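Local coordinates for protein mandelate racemase / muconate lactonizing enzyme (Burkholderia pseudomallei, PDB 2POD) that is of unknown function but belongs to the mandelate racemase/muconate lactonizing enzyme group of the enolase superfamily and may be a lyase, at residues A160-L165 / K206-V211; F180-A184 / S223-L227. Residues are numbered along the deposited sequence.

Interaction 1: A160-L165 / K206-V211; sequences ADELAL and KIRRAV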
loop_
_atom_site.group_PDB
_atom_site.type_symbol
_atom_site.label_atom_id
_atom_site.label_comp_id
_atom_site.label_asym_id
_atom_site.label_seq_id
_atom_site.Cartn_x
_atom_site.Cartn_y
_atom_site.Cartn_z
ATOM N N ALA B 160 10.147 42.378 -16.628
ATOM C CA ALA B 160 9.854 41.039 -17.140
ATOM C C ALA B 160 8.852 41.056 -18.297
ATOM O O ALA B 160 8.864 40.164 -19.151
ATOM C CB ALA B 160 9.362 40.142 -16.012
ATOM N N ASP B 161 7.996 42.077 -18.312
ATOM C CA ASP B 161 7.130 42.376 -19.458
ATOM C C ASP B 161 7.900 42.600 -20.764
ATOM O O ASP B 161 7.506 42.087 -21.817
ATOM C CB ASP B 161 6.190 43.564 -19.167
ATOM C CG ASP B 161 6.810 44.622 -18.252
ATOM O OD1 ASP B 161 8.050 44.790 -18.243
ATOM O OD2 ASP B 161 6.041 45.301 -17.538
ATOM N N GLU B 162 9.001 43.346 -20.678
ATOM C CA GLU B 162 9.820 43.692 -21.839
ATOM C C GLU B 162 10.538 42.480 -22.421
ATOM O O GLU B 162 10.605 42.321 -23.642
ATOM C CB GLU B 162 10.838 44.779 -21.474
ATOM C CG GLU B 162 10.367 46.197 -21.760
ATOM C CD GLU B 162 10.811 47.188 -20.696
ATOM O OE1 GLU B 162 12.025 47.495 -20.631
ATOM O OE2 GLU B 162 9.942 47.663 -19.928
ATOM N N LEU B 163 11.065 41.633 -21.540
ATOM C CA LEU B 163 11.818 40.440 -21.929
ATOM C C LEU B 163 10.922 39.415 -22.626
ATOM O O LEU B 163 11.328 38.789 -23.611
ATOM C CB LEU B 163 12.490 39.831 -20.694
ATOM C CG LEU B 163 13.019 38.396 -20.702
ATOM C CD1 LEU B 163 14.234 38.244 -21.609
ATOM C CD2 LEU B 163 13.360 38.006 -19.293
ATOM N N ALA B 164 9.705 39.271 -22.107
ATOM C CA ALA B 164 8.676 38.426 -22.695
ATOM C C ALA B 164 8.323 38.843 -24.122
ATOM O O ALA B 164 8.365 38.022 -25.040
ATOM C CB ALA B 164 7.441 38.426 -21.813
ATOM N N LEU B 165 8.004 40.126 -24.299
ATOM C CA LEU B 165 7.692 40.709 -25.613
ATOM C C LEU B 165 8.839 40.567 -26.617
ATOM O O LEU B 165 8.613 40.303 -27.803
ATOM C CB LEU B 165 7.304 42.181 -25.459
ATOM C CG LEU B 165 5.932 42.482 -24.839
ATOM C CD1 LEU B 165 5.873 43.924 -24.332
ATOM C CD2 LEU B 165 4.784 42.195 -25.819
ATOM N N LYS B 206 3.624 40.744 -14.459
ATOM C CA LYS B 206 4.143 41.578 -15.544
ATOM C C LYS B 206 4.008 40.918 -16.913
ATOM O O LYS B 206 3.505 41.536 -17.853
ATOM C CB LYS B 206 5.602 41.965 -15.281
ATOM C CG LYS B 206 5.759 43.254 -14.485
ATOM C CD LYS B 206 7.208 43.506 -14.086
ATOM C CE LYS B 206 7.450 44.980 -13.766
ATOM N NZ LYS B 206 6.952 45.374 -12.416
ATOM N N ILE B 207 4.432 39.659 -17.013
ATOM C CA ILE B 207 4.342 38.927 -18.276
ATOM C C ILE B 207 2.928 38.424 -18.598
ATOM O O ILE B 207 2.592 38.213 -19.766
ATOM C CB ILE B 207 5.455 37.832 -18.449
ATOM C CG1 ILE B 207 4.936 36.415 -18.222
ATOM C CG2 ILE B 207 6.655 38.102 -17.583
ATOM C CD1 ILE B 207 4.939 35.611 -19.483
ATOM N N ARG B 208 2.107 38.255 -17.563
ATOM C CA ARG B 208 0.680 37.985 -17.731
ATOM C C ARG B 208 -0.030 39.139 -18.446
ATOM O O ARG B 208 -0.865 38.913 -19.323
ATOM C CB ARG B 208 0.023 37.702 -16.376
ATOM C CG ARG B 208 -0.952 36.526 -16.371
ATOM C CD ARG B 208 -2.382 36.950 -16.045
ATOM N NE ARG B 208 -2.498 37.605 -14.738
ATOM C CZ ARG B 208 -2.806 36.988 -13.598
ATOM N NH1 ARG B 208 -3.035 35.681 -13.572
ATOM N NH2 ARG B 208 -2.886 37.686 -12.472
ATOM N N ARG B 209 0.320 40.370 -18.082
ATOM C CA ARG B 209 -0.210 41.559 -18.747
ATOM C C ARG B 209 0.358 41.775 -20.151
ATOM O O ARG B 209 -0.371 42.187 -21.055
ATOM C CB ARG B 209 0.003 42.804 -17.884
ATOM C CG ARG B 209 -1.231 43.249 -17.124
ATOM C CD ARG B 209 -1.291 42.623 -15.739
ATOM N NE ARG B 209 -2.414 43.132 -14.955
ATOM C CZ ARG B 209 -2.364 44.201 -14.162
ATOM N NH1 ARG B 209 -3.444 44.578 -13.493
ATOM N NH2 ARG B 209 -1.238 44.896 -14.034
ATOM N N ALA B 210 1.651 41.491 -20.327
ATOM C CA ALA B 210 2.339 41.722 -21.604
ATOM C C ALA B 210 1.929 40.745 -22.708
ATOM O O ALA B 210 1.365 41.158 -23.725
ATOM C CB ALA B 210 3.845 41.714 -21.416
ATOM N N VAL B 211 2.203 39.458 -22.505
ATOM C CA VAL B 211 1.987 38.453 -23.550
ATOM C C VAL B 211 0.825 37.492 -23.271
ATOM O O VAL B 211 0.199 36.990 -24.210
ATOM C CB VAL B 211 3.283 37.670 -23.907
ATOM C CG1 VAL B 211 4.244 38.545 -24.694
ATOM C CG2 VAL B 211 3.962 37.153 -22.673
#
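Two neighbouring outer helices of the barrel domain pack side by side here. Helix 160-170 meets the C-terminal end of helix 202-210, and the link is apolar. The segment axes come within 8.0 Å and cross at -47°. Small side chains permit this close fit. The CA atoms of Asp161 and Ile207 are 4.6 Å apart. CB of Ala160 lies 3.7 Å from CG2 of Ile207, and that methyl also sits 3.4 Å from the carbonyl O of Ala160. One turn on, CB of Ala164 touches CB of Ile207 (4.0 Å) and CG2 of Val211 (3.8 Å).

In a TIM-type barrel such helices follow strands and shield them from solvent. Helix 160-170 precedes strand 174-177 and helix 202-210 precedes strand 216-220, two parallel neighbours in the sheet. Leu163 and Ala164 reach inward to Met175 of the first strand.

Nearer the surface, CB of Asp161 rests 3.7 Å from CB of Ala210. Leu165 closes the other end, with CD2 3.9 Å from CG1 of Val211. The aliphatic part of Lys206 also joins in: its CB is 4.2 Å from CB of Ala160, while its amine end leads away.

Interaction 2: F180-A184 / S223-L227; sequences FDPYA and SLWNL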
loop_
_atom_site.group_PDB
_atom_site.type_symbol
_atom_site.label_atom_id
_atom_site.label_comp_id
_atom_site.label_asym_id
_atom_site.label_seq_id
_atom_site.Cartn_x
_atom_site.Cartn_y
_atom_site.Cartn_z
ATOM N N PHE B 180 12.304 33.204 -6.952
ATOM C CA PHE B 180 12.152 32.840 -5.534
ATOM C C PHE B 180 13.497 32.563 -4.866
ATOM O O PHE B 180 13.586 32.496 -3.642
ATOM C CB PHE B 180 11.217 31.635 -5.366
ATOM C CG PHE B 180 9.833 31.853 -5.924
ATOM C CD1 PHE B 180 9.529 31.477 -7.225
ATOM C CD2 PHE B 180 8.844 32.437 -5.147
ATOM C CE1 PHE B 180 8.266 31.675 -7.744
ATOM C CE2 PHE B 180 7.575 32.654 -5.658
ATOM C CZ PHE B 180 7.282 32.269 -6.957
ATOM N N ASP B 181 14.536 32.429 -5.687
ATOM C CA ASP B 181 15.918 32.208 -5.243
ATOM C C ASP B 181 16.507 33.062 -4.101
ATOM O O ASP B 181 17.118 32.492 -3.189
ATOM C CB ASP B 181 16.870 32.178 -6.442
ATOM C CG ASP B 181 16.719 30.922 -7.277
ATOM O OD1 ASP B 181 15.594 30.375 -7.359
ATOM O OD2 ASP B 181 17.738 30.480 -7.851
ATOM N N PRO B 182 16.340 34.414 -4.132
ATOM C CA PRO B 182 17.042 35.182 -3.092
ATOM C C PRO B 182 16.413 35.080 -1.701
ATOM O O PRO B 182 17.055 35.437 -0.706
ATOM C CB PRO B 182 16.959 36.634 -3.597
ATOM C CG PRO B 182 16.387 36.565 -4.979
ATOM C CD PRO B 182 15.587 35.315 -5.025
ATOM N N TYR B 183 15.176 34.593 -1.636
ATOM C CA TYR B 183 14.458 34.489 -0.368
ATOM C C TYR B 183 14.765 33.203 0.402
ATOM O O TYR B 183 14.485 33.110 1.596
ATOM C CB TYR B 183 12.960 34.717 -0.577
ATOM C CG TYR B 183 12.686 36.025 -1.293
ATOM C CD1 TYR B 183 12.262 36.041 -2.619
ATOM C CD2 TYR B 183 12.897 37.249 -0.653
ATOM C CE1 TYR B 183 12.033 37.241 -3.286
ATOM C CE2 TYR B 183 12.676 38.453 -1.308
ATOM C CZ TYR B 183 12.242 38.443 -2.625
ATOM O OH TYR B 183 12.017 39.636 -3.278
ATOM N N ALA B 184 15.381 32.242 -0.280
ATOM C CA ALA B 184 15.772 30.963 0.315
ATOM C C ALA B 184 16.877 31.065 1.368
ATOM O O ALA B 184 16.788 30.429 2.421
ATOM C CB ALA B 184 16.169 29.983 -0.766
ATOM N N SER B 223 16.290 23.618 -6.207
ATOM C CA SER B 223 16.315 22.715 -5.032
ATOM C C SER B 223 16.455 23.435 -3.682
ATOM O O SER B 223 16.965 22.869 -2.718
ATOM C CB SER B 223 17.393 21.620 -5.177
ATOM O OG SER B 223 17.285 20.929 -6.408
ATOM N N LEU B 224 15.994 24.681 -3.618
ATOM C CA LEU B 224 16.358 25.589 -2.523
ATOM C C LEU B 224 15.359 25.536 -1.367
ATOM O O LEU B 224 15.643 25.995 -0.265
ATOM C CB LEU B 224 16.504 27.029 -3.034
ATOM C CG LEU B 224 17.733 27.380 -3.883
ATOM C CD1 LEU B 224 17.615 28.786 -4.459
ATOM C CD2 LEU B 224 19.023 27.234 -3.082
ATOM N N TRP B 225 14.192 24.959 -1.622
ATOM C CA TRP B 225 13.095 25.033 -0.675
ATOM C C TRP B 225 12.810 23.699 -0.013
ATOM O O TRP B 225 12.921 22.648 -0.634
ATOM C CB TRP B 225 11.857 25.588 -1.367
ATOM C CG TRP B 225 12.052 27.017 -1.803
ATOM C CD1 TRP B 225 12.320 27.465 -3.066
ATOM C CD2 TRP B 225 12.019 28.177 -0.963
ATOM N NE1 TRP B 225 12.437 28.833 -3.066
ATOM C CE2 TRP B 225 12.261 29.296 -1.787
ATOM C CE3 TRP B 225 11.796 28.380 0.409
ATOM C CZ2 TRP B 225 12.291 30.606 -1.287
ATOM C CZ3 TRP B 225 11.830 29.678 0.908
ATOM C CH2 TRP B 225 12.072 30.777 0.059
ATOM N N ASN B 226 12.455 23.748 1.263
ATOM C CA ASN B 226 11.927 22.579 1.939
ATOM C C ASN B 226 10.413 22.598 1.896
ATOM O O ASN B 226 9.836 23.474 1.247
ATOM C CB ASN B 226 12.471 22.489 3.361
ATOM C CG ASN B 226 13.916 22.066 3.388
ATOM O OD1 ASN B 226 14.234 20.871 3.362
ATOM N ND2 ASN B 226 14.812 23.047 3.428
ATOM N N LEU B 227 9.772 21.636 2.559
ATOM C CA LEU B 227 8.398 21.294 2.216
ATOM C C LEU B 227 7.310 22.357 2.450
ATOM O O LEU B 227 6.641 22.729 1.487
ATOM C CB LEU B 227 7.997 19.900 2.705
ATOM C CG LEU B 227 6.651 19.388 2.199
ATOM C CD1 LEU B 227 6.731 18.841 0.778
ATOM C CD2 LEU B 227 6.117 18.349 3.155
HETATM O O HOH W 1 13.932 29.052 -5.482
#
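The indole of Trp225 lies against the short, weakly bonded helical turn 181-184, and its six-membered ring is overlapped by Ala184. CA of Ala184 stands 4.1 Å from the centroid of that ring, 26° off the normal, which makes a CH-pi contact over the face. CB of Ala184 is also 4.0 Å from CZ2 of Trp225. At the ring edge, the carbonyl O of Phe180 approaches CZ2 of Trp225 to 3.3 Å. CB of Tyr183 is 4.1 Å from CH2 of Trp225.

Leu224 fills the space beside the indole. Its CB is 3.7 Å from CB of Ala184, and its CD1 is 3.6 Å from CG of Asp181. A water connects the polar groups. It lies 2.8 Å from OD1 of Asp181, within hydrogen-bonding reach, and accepts a weak bond from NE1 of Trp225, also at 2.8 Å. The other carboxylate oxygen, OD2 of Asp181, is hydrogen-bonded to His222. The Asp181 side chain is about 9 Å from the bound sodium ion, so the contact lies near the metal site of Glu220, Glu246 and Glu272.

Both segments are in loop regions that follow barrel strands, 174-177 and 216-220. Phe180 packs on helix 194-200 and helix 227-237, and Trp225 also touches helix 227-237 through Ala230 and Ile233.

How the interactions relate
Both interactions join the same two consecutive units of the barrel domain, but at different levels. Their centres are 24 Å apart, and the nearest atoms are about 12 Å apart. The segments alternate along the chain: 160-165, 180-184, 206-211, 223-227. Strand 174-177 runs between the first two and strand 216-220 between the last two. These strands are parallel neighbours in the sheet. Interaction 1 therefore pairs the helices before the strands, and interaction 2 pairs the loop regions after them. The second contact is on the side of the sodium site, where Glu220 ends strand 216-220. The units thus meet both before and after their strands.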